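Local coordinates for erythrocyte membrane protein 1 (Plasmodium falciparum, PDB 6S8T), which probably lets infected erythrocytes adhere to host cells, the piece here being an ICAM-1-binding DBLbeta domain, at residues Leu189-Ile193 with Arg194-Leu198; Asn241-Pro244 with Tyr245-Leu248. All coordinates share one frame; numbering follows the deposited sequence.

Interaction 1. Residues Leu189-Ile193 with Arg194-Leu198; sequences LGDII and RGRDL
Arg194 bends at its third torsion (chi3 -64°), folding its guanidinium back along the helix, while Asp191 keeps CG beside its backbone N (chi1 -78°), and the two charged groups cross with their planes 34° apart. They meet at the Schellman motif that ends helix 172-194 within this Duffy-binding domain. Asp191 OD1 and Arg194 NH2 form a salt bridge of 2.8 Å whose hydrogen bond is weak and bent. Gly190 O is gripped twice from opposite faces of its carbonyl plane: Arg194 N closes the last helical turn, and Arg194 NE comes in well above that plane at 3.0 Å. Gly195, the C-prime residue at positive phi, turns the chain out of the helix; its N makes a weak bond to Ile192 O, and Arg196 N reaches Asp191 O at 2.8 Å. Arg196 runs out extended across Asp191 to its main partner, Glu250. The two buried aspartates also have partners outside the turn: Asp191 OD2 with Arg296, Asp197 OD2 with Arg115, while Trp253 makes a cation-pi contact with Arg194. Ile192 and Asp197 lie side by side, CG1 of Ile192 4.0 Å from CB of Asp197. One water donates to Asp191 OD1 at 2.7 Å and accepts from Arg196 NH2.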
ATOM      1  N   LEU A 189       7.085   2.954  -2.424  1.00 32.13           N
ATOM      2  CA  LEU A 189       8.471   3.251  -2.779  1.00 35.49           C
ATOM      3  C   LEU A 189       8.948   4.533  -2.108  1.00 34.98           C
ATOM      4  O   LEU A 189      10.098   4.618  -1.666  1.00 36.91           O
ATOM      5  CB  LEU A 189       8.616   3.340  -4.300  1.00 37.16           C
ATOM      6  CG  LEU A 189      10.020   3.501  -4.889  1.00 40.59           C
ATOM      7  CD1 LEU A 189      10.964   2.420  -4.377  1.00 41.33           C
ATOM      8  CD2 LEU A 189       9.966   3.475  -6.417  1.00 42.39           C
ATOM      9  N   GLY A 190       8.077   5.537  -2.017  1.00 37.00           N
ATOM     10  CA  GLY A 190       8.426   6.736  -1.268  1.00 35.41           C
ATOM     11  C   GLY A 190       8.684   6.452   0.200  1.00 33.57           C
ATOM     12  O   GLY A 190       9.588   7.034   0.804  1.00 35.39           O
ATOM     13  N   ASP A 191       7.900   5.546   0.793  1.00 27.96           N
ATOM     14  CA  ASP A 191       8.124   5.200   2.192  1.00 28.32           C
ATOM     15  C   ASP A 191       9.388   4.367   2.377  1.00 30.71           C
ATOM     16  O   ASP A 191      10.013   4.430   3.443  1.00 32.23           O
ATOM     17  CB  ASP A 191       6.899   4.482   2.757  1.00 25.25           C
ATOM     18  CG  ASP A 191       5.772   5.451   3.107  1.00 29.00           C
ATOM     19  OD1 ASP A 191       5.997   6.677   2.999  1.00 25.03           O
ATOM     20  OD2 ASP A 191       4.669   4.992   3.479  1.00 33.22           O
ATOM     21  N   ILE A 192       9.788   3.595   1.362  1.00 30.12           N
ATOM     22  CA  ILE A 192      11.050   2.864   1.448  1.00 27.58           C
ATOM     23  C   ILE A 192      12.226   3.829   1.429  1.00 32.17           C
ATOM     24  O   ILE A 192      13.168   3.700   2.222  1.00 38.37           O
ATOM     25  CB  ILE A 192      11.156   1.828   0.312  1.00 31.90           C
ATOM     26  CG1 ILE A 192      10.095   0.738   0.468  1.00 31.94           C
ATOM     27  CG2 ILE A 192      12.544   1.206   0.282  1.00 28.43           C
ATOM     28  CD1 ILE A 192      10.156  -0.326  -0.608  1.00 34.57           C
ATOM     29  N   ILE A 193      12.192   4.812   0.527  1.00 30.80           N
ATOM     30  CA  ILE A 193      13.282   5.776   0.423  1.00 32.59           C
ATOM     31  C   ILE A 193      13.378   6.628   1.686  1.00 31.31           C
ATOM     32  O   ILE A 193      14.478   6.905   2.180  1.00 35.95           O
ATOM     33  CB  ILE A 193      13.098   6.644  -0.837  1.00 41.52           C
ATOM     34  CG1 ILE A 193      13.076   5.768  -2.091  1.00 44.48           C
ATOM     35  CG2 ILE A 193      14.201   7.685  -0.941  1.00 45.51           C
ATOM     36  CD1 ILE A 193      14.334   4.951  -2.281  1.00 45.30           C
ATOM     37  N   ARG A 194      12.241   7.056   2.230  1.00 30.81           N
ATOM     38  CA  ARG A 194      12.255   7.916   3.410  1.00 32.69           C
ATOM     39  C   ARG A 194      12.444   7.145   4.711  1.00 33.24           C
ATOM     40  O   ARG A 194      12.728   7.768   5.739  1.00 33.94           O
ATOM     41  CB  ARG A 194      10.964   8.740   3.488  1.00 25.04           C
ATOM     42  CG  ARG A 194      10.850   9.850   2.445  1.00 32.44           C
ATOM     43  CD  ARG A 194       9.456  10.496   2.447  1.00 29.67           C
ATOM     44  NE  ARG A 194       8.416   9.544   2.064  1.00 30.27           N
ATOM     45  CZ  ARG A 194       7.162   9.870   1.760  1.00 31.48           C
ATOM     46  NH1 ARG A 194       6.774  11.140   1.787  1.00 28.96           N
ATOM     47  NH2 ARG A 194       6.295   8.920   1.423  1.00 32.94           N
ATOM     48  N   GLY A 195      12.306   5.821   4.700  1.00 35.09           N
ATOM     49  CA  GLY A 195      12.462   5.035   5.909  1.00 33.70           C
ATOM     50  C   GLY A 195      11.206   4.842   6.732  1.00 34.42           C
ATOM     51  O   GLY A 195      11.306   4.464   7.904  1.00 37.30           O
ATOM     52  N   ARG A 196      10.025   5.084   6.159  1.00 29.10           N
ATOM     53  CA  ARG A 196       8.761   4.898   6.860  1.00 30.55           C
ATOM     54  C   ARG A 196       8.160   3.505   6.682  1.00 31.02           C
ATOM     55  O   ARG A 196       7.223   3.158   7.411  1.00 33.31           O
ATOM     56  CB  ARG A 196       7.740   5.946   6.389  1.00 28.77           C
ATOM     57  CG  ARG A 196       8.183   7.395   6.583  1.00 29.47           C
ATOM     58  CD  ARG A 196       7.228   8.386   5.920  1.00 27.45           C
ATOM     59  NE  ARG A 196       7.638   9.767   6.166  1.00 34.79           N
ATOM     60  CZ  ARG A 196       6.904  10.837   5.873  1.00 39.86           C
ATOM     61  NH1 ARG A 196       7.369  12.050   6.144  1.00 43.76           N
ATOM     62  NH2 ARG A 196       5.708  10.698   5.314  1.00 31.89           N
ATOM     63  N   ASP A 197       8.669   2.702   5.743  1.00 28.89           N
ATOM     64  CA  ASP A 197       8.029   1.435   5.396  1.00 28.23           C
ATOM     65  C   ASP A 197       8.042   0.461   6.572  1.00 27.89           C
ATOM     66  O   ASP A 197       9.026   0.362   7.309  1.00 29.62           O
ATOM     67  CB  ASP A 197       8.732   0.817   4.182  1.00 25.61           C
ATOM     68  CG  ASP A 197       8.153  -0.533   3.796  1.00 33.63           C
ATOM     69  OD1 ASP A 197       7.077  -0.564   3.155  1.00 31.56           O
ATOM     70  OD2 ASP A 197       8.773  -1.560   4.140  1.00 37.07           O
ATOM     71  N   LEU A 198       6.943  -0.284   6.731  1.00 31.24           N
ATOM     72  CA  LEU A 198       6.727  -1.113   7.914  1.00 32.94           C
ATOM     73  C   LEU A 198       7.180  -2.563   7.766  1.00 35.76           C
ATOM     74  O   LEU A 198       7.153  -3.298   8.759  1.00 36.59           O
ATOM     75  CB  LEU A 198       5.245  -1.101   8.302  1.00 32.77           C
ATOM     76  CG  LEU A 198       4.676   0.251   8.732  1.00 32.35           C
ATOM     77  CD1 LEU A 198       3.170   0.155   8.887  1.00 32.96           C
ATOM     78  CD2 LEU A 198       5.322   0.711  10.023  1.00 31.71           C
TER
HETATM   79  O   HOH W   1       4.238   8.450   3.956  1.00 29.11           O

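Interaction 2. Residues Asn241-Pro244 with Tyr245-Leu248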
ATOM      1  N   ASN A 241      18.539  11.425  14.002  1.00 62.46           N
ATOM      2  CA  ASN A 241      17.120  11.152  13.853  1.00 56.83           C
ATOM      3  C   ASN A 241      16.873   9.670  13.593  1.00 51.73           C
ATOM      4  O   ASN A 241      17.757   8.929  13.157  1.00 51.76           O
ATOM      5  CB  ASN A 241      16.529  11.979  12.713  1.00 55.32           C
ATOM      6  CG  ASN A 241      16.287  13.416  13.105  1.00 60.96           C
ATOM      7  OD1 ASN A 241      15.325  13.722  13.806  1.00 65.29           O
ATOM      8  ND2 ASN A 241      17.155  14.310  12.651  1.00 64.93           N
ATOM      9  N   ASN A 242      15.647   9.247  13.871  1.00 49.60           N
ATOM     10  CA  ASN A 242      15.193   7.890  13.571  1.00 53.08           C
ATOM     11  C   ASN A 242      13.977   7.982  12.662  1.00 50.92           C
ATOM     12  O   ASN A 242      12.918   8.470  13.102  1.00 53.21           O
ATOM     13  CB  ASN A 242      14.858   7.123  14.849  1.00 58.06           C
ATOM     14  CG  ASN A 242      14.490   5.677  14.580  1.00 60.57           C
ATOM     15  OD1 ASN A 242      14.807   5.128  13.524  1.00 57.66           O
ATOM     16  ND2 ASN A 242      13.817   5.052  15.538  1.00 63.40           N
ATOM     17  N   PRO A 243      14.059   7.545  11.395  1.00 46.54           N
ATOM     18  CA  PRO A 243      15.208   6.902  10.744  1.00 47.65           C
ATOM     19  C   PRO A 243      16.381   7.855  10.500  1.00 46.77           C
ATOM     20  O   PRO A 243      16.180   9.071  10.506  1.00 46.63           O
ATOM     21  CB  PRO A 243      14.620   6.412   9.417  1.00 43.91           C
ATOM     22  CG  PRO A 243      13.528   7.370   9.124  1.00 43.26           C
ATOM     23  CD  PRO A 243      12.937   7.739  10.460  1.00 44.19           C
ATOM     24  N   PRO A 244      17.584   7.311  10.305  1.00 48.94           N
ATOM     25  CA  PRO A 244      18.751   8.174  10.073  1.00 48.84           C
ATOM     26  C   PRO A 244      18.561   9.046   8.841  1.00 48.28           C
ATOM     27  O   PRO A 244      18.036   8.601   7.817  1.00 47.26           O
ATOM     28  CB  PRO A 244      19.899   7.175   9.886  1.00 50.13           C
ATOM     29  CG  PRO A 244      19.429   5.918  10.548  1.00 52.22           C
ATOM     30  CD  PRO A 244      17.947   5.883  10.343  1.00 48.42           C
ATOM     31  N   TYR A 245      18.991  10.306   8.957  1.00 49.40           N
ATOM     32  CA  TYR A 245      18.864  11.299   7.884  1.00 45.63           C
ATOM     33  C   TYR A 245      17.404  11.508   7.484  1.00 43.42           C
ATOM     34  O   TYR A 245      17.090  11.689   6.307  1.00 45.10           O
ATOM     35  CB  TYR A 245      19.710  10.917   6.668  1.00 46.22           C
ATOM     36  CG  TYR A 245      21.146  10.585   7.004  1.00 50.46           C
ATOM     37  CD1 TYR A 245      22.077  11.591   7.233  1.00 52.23           C
ATOM     38  CD2 TYR A 245      21.570   9.266   7.094  1.00 50.25           C
ATOM     39  CE1 TYR A 245      23.392  11.289   7.544  1.00 54.99           C
ATOM     40  CE2 TYR A 245      22.881   8.955   7.402  1.00 51.51           C
ATOM     41  CZ  TYR A 245      23.786   9.969   7.626  1.00 55.64           C
ATOM     42  OH  TYR A 245      25.091   9.663   7.934  1.00 60.82           O
ATOM     43  N   LYS A 246      16.513  11.498   8.480  1.00 39.71           N
ATOM     44  CA  LYS A 246      15.077  11.592   8.222  1.00 40.66           C
ATOM     45  C   LYS A 246      14.738  12.797   7.351  1.00 41.90           C
ATOM     46  O   LYS A 246      14.037  12.668   6.340  1.00 38.82           O
ATOM     47  CB  LYS A 246      14.312  11.666   9.546  1.00 43.69           C
ATOM     48  CG  LYS A 246      12.852  12.081   9.391  1.00 46.99           C
ATOM     49  CD  LYS A 246      12.313  12.746  10.650  1.00 53.27           C
ATOM     50  CE  LYS A 246      11.978  11.733  11.728  1.00 58.40           C
ATOM     51  NZ  LYS A 246      10.755  10.956  11.387  1.00 61.36           N
ATOM     52  N   GLN A 247      15.230  13.981   7.732  1.00 41.30           N
ATOM     53  CA  GLN A 247      14.864  15.203   7.020  1.00 40.89           C
ATOM     54  C   GLN A 247      15.475  15.243   5.624  1.00 37.69           C
ATOM     55  O   GLN A 247      14.804  15.629   4.660  1.00 40.09           O
ATOM     56  CB  GLN A 247      15.288  16.431   7.831  1.00 42.12           C
ATOM     57  CG  GLN A 247      14.576  16.566   9.171  1.00 44.80           C
ATOM     58  CD  GLN A 247      14.969  17.825   9.926  1.00 54.84           C
ATOM     59  OE1 GLN A 247      14.109  18.562  10.408  1.00 60.58           O
ATOM     60  NE2 GLN A 247      16.272  18.076  10.034  1.00 54.98           N
ATOM     61  N   LEU A 248      16.745  14.854   5.494  1.00 42.30           N
ATOM     62  CA  LEU A 248      17.392  14.852   4.185  1.00 45.04           C
ATOM     63  C   LEU A 248      16.695  13.908   3.213  1.00 46.29           C
ATOM     64  O   LEU A 248      16.629  14.191   2.011  1.00 47.19           O
ATOM     65  CB  LEU A 248      18.865  14.470   4.330  1.00 50.99           C
ATOM     66  CG  LEU A 248      19.731  14.558   3.072  1.00 54.44           C
ATOM     67  CD1 LEU A 248      19.856  16.005   2.608  1.00 55.68           C
ATOM     68  CD2 LEU A 248      21.103  13.947   3.314  1.00 55.85           C
TER
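Lys246 lies across Pro243, the two side chains passing at a slant, and its chain is turned twice near the end so that it curls over the loop. CG sits opposite the backbone N (chi1 167°), and bends at the third and fourth torsions then bring the ammonium end round to the proline ring, with NZ 4.0 Å from Pro243 CD. The same curl lays CE 3.7 Å from Asn242 O. Nearer the backbone, Lys246 CB rests 3.3 Å from Pro243 O and meets Asn241 CB at 3.9 Å, so the root of the lysine packs against a carbonyl and a methylene group that both lie on its loop side. The peptide bond before Pro243 is cis, which kinks the chain just ahead of the turn.

That turn is a type II beta turn from Pro243 to Lys246, and it delivers the chain into helix 246-268, with Tyr245 at the N-cap position. In it Pro243 O and Lys246 N lie 3.2 Å apart. Asp238, earlier in the same loop, meets backbone NH groups of the first helical turn: its OD2 accepts from Leu248 N and its OD1, weakly, from Gln247 N.

Tyr245 sets off away from 241-244, yet its CB still sits 3.1 Å from Pro244 O. With CG beside the backbone N (chi1 -51°), the CG end of the ring lies obliquely next to the Pro244 carbonyl carbon, and CD2 of Tyr245 packs 3.9 Å from CB of Pro244. Elsewhere the tyrosine side chain touches Lys219 of helix 202-221. Pro244 itself touches Gln212 of that helix.

Interaction 1 comes first along the chain and closes helix 172-194; interaction 2 follows after helix 202-221 and opens helix 246-268. Both lie in the Duffy-binding domain, their centres about 12 Å apart, the first buried and the second at the surface. They touch directly: Pro243 CG packs 3.5 Å from Arg194 O and 3.9 Å from Gly195 O, setting the proline ring against the end of the earlier helix. Helix 246-268 joins them further, since Arg249 bonds both Ile193 O and Pro244 O. One helix end and one helix start are thus fastened together in this mainly helix-and-loop domain.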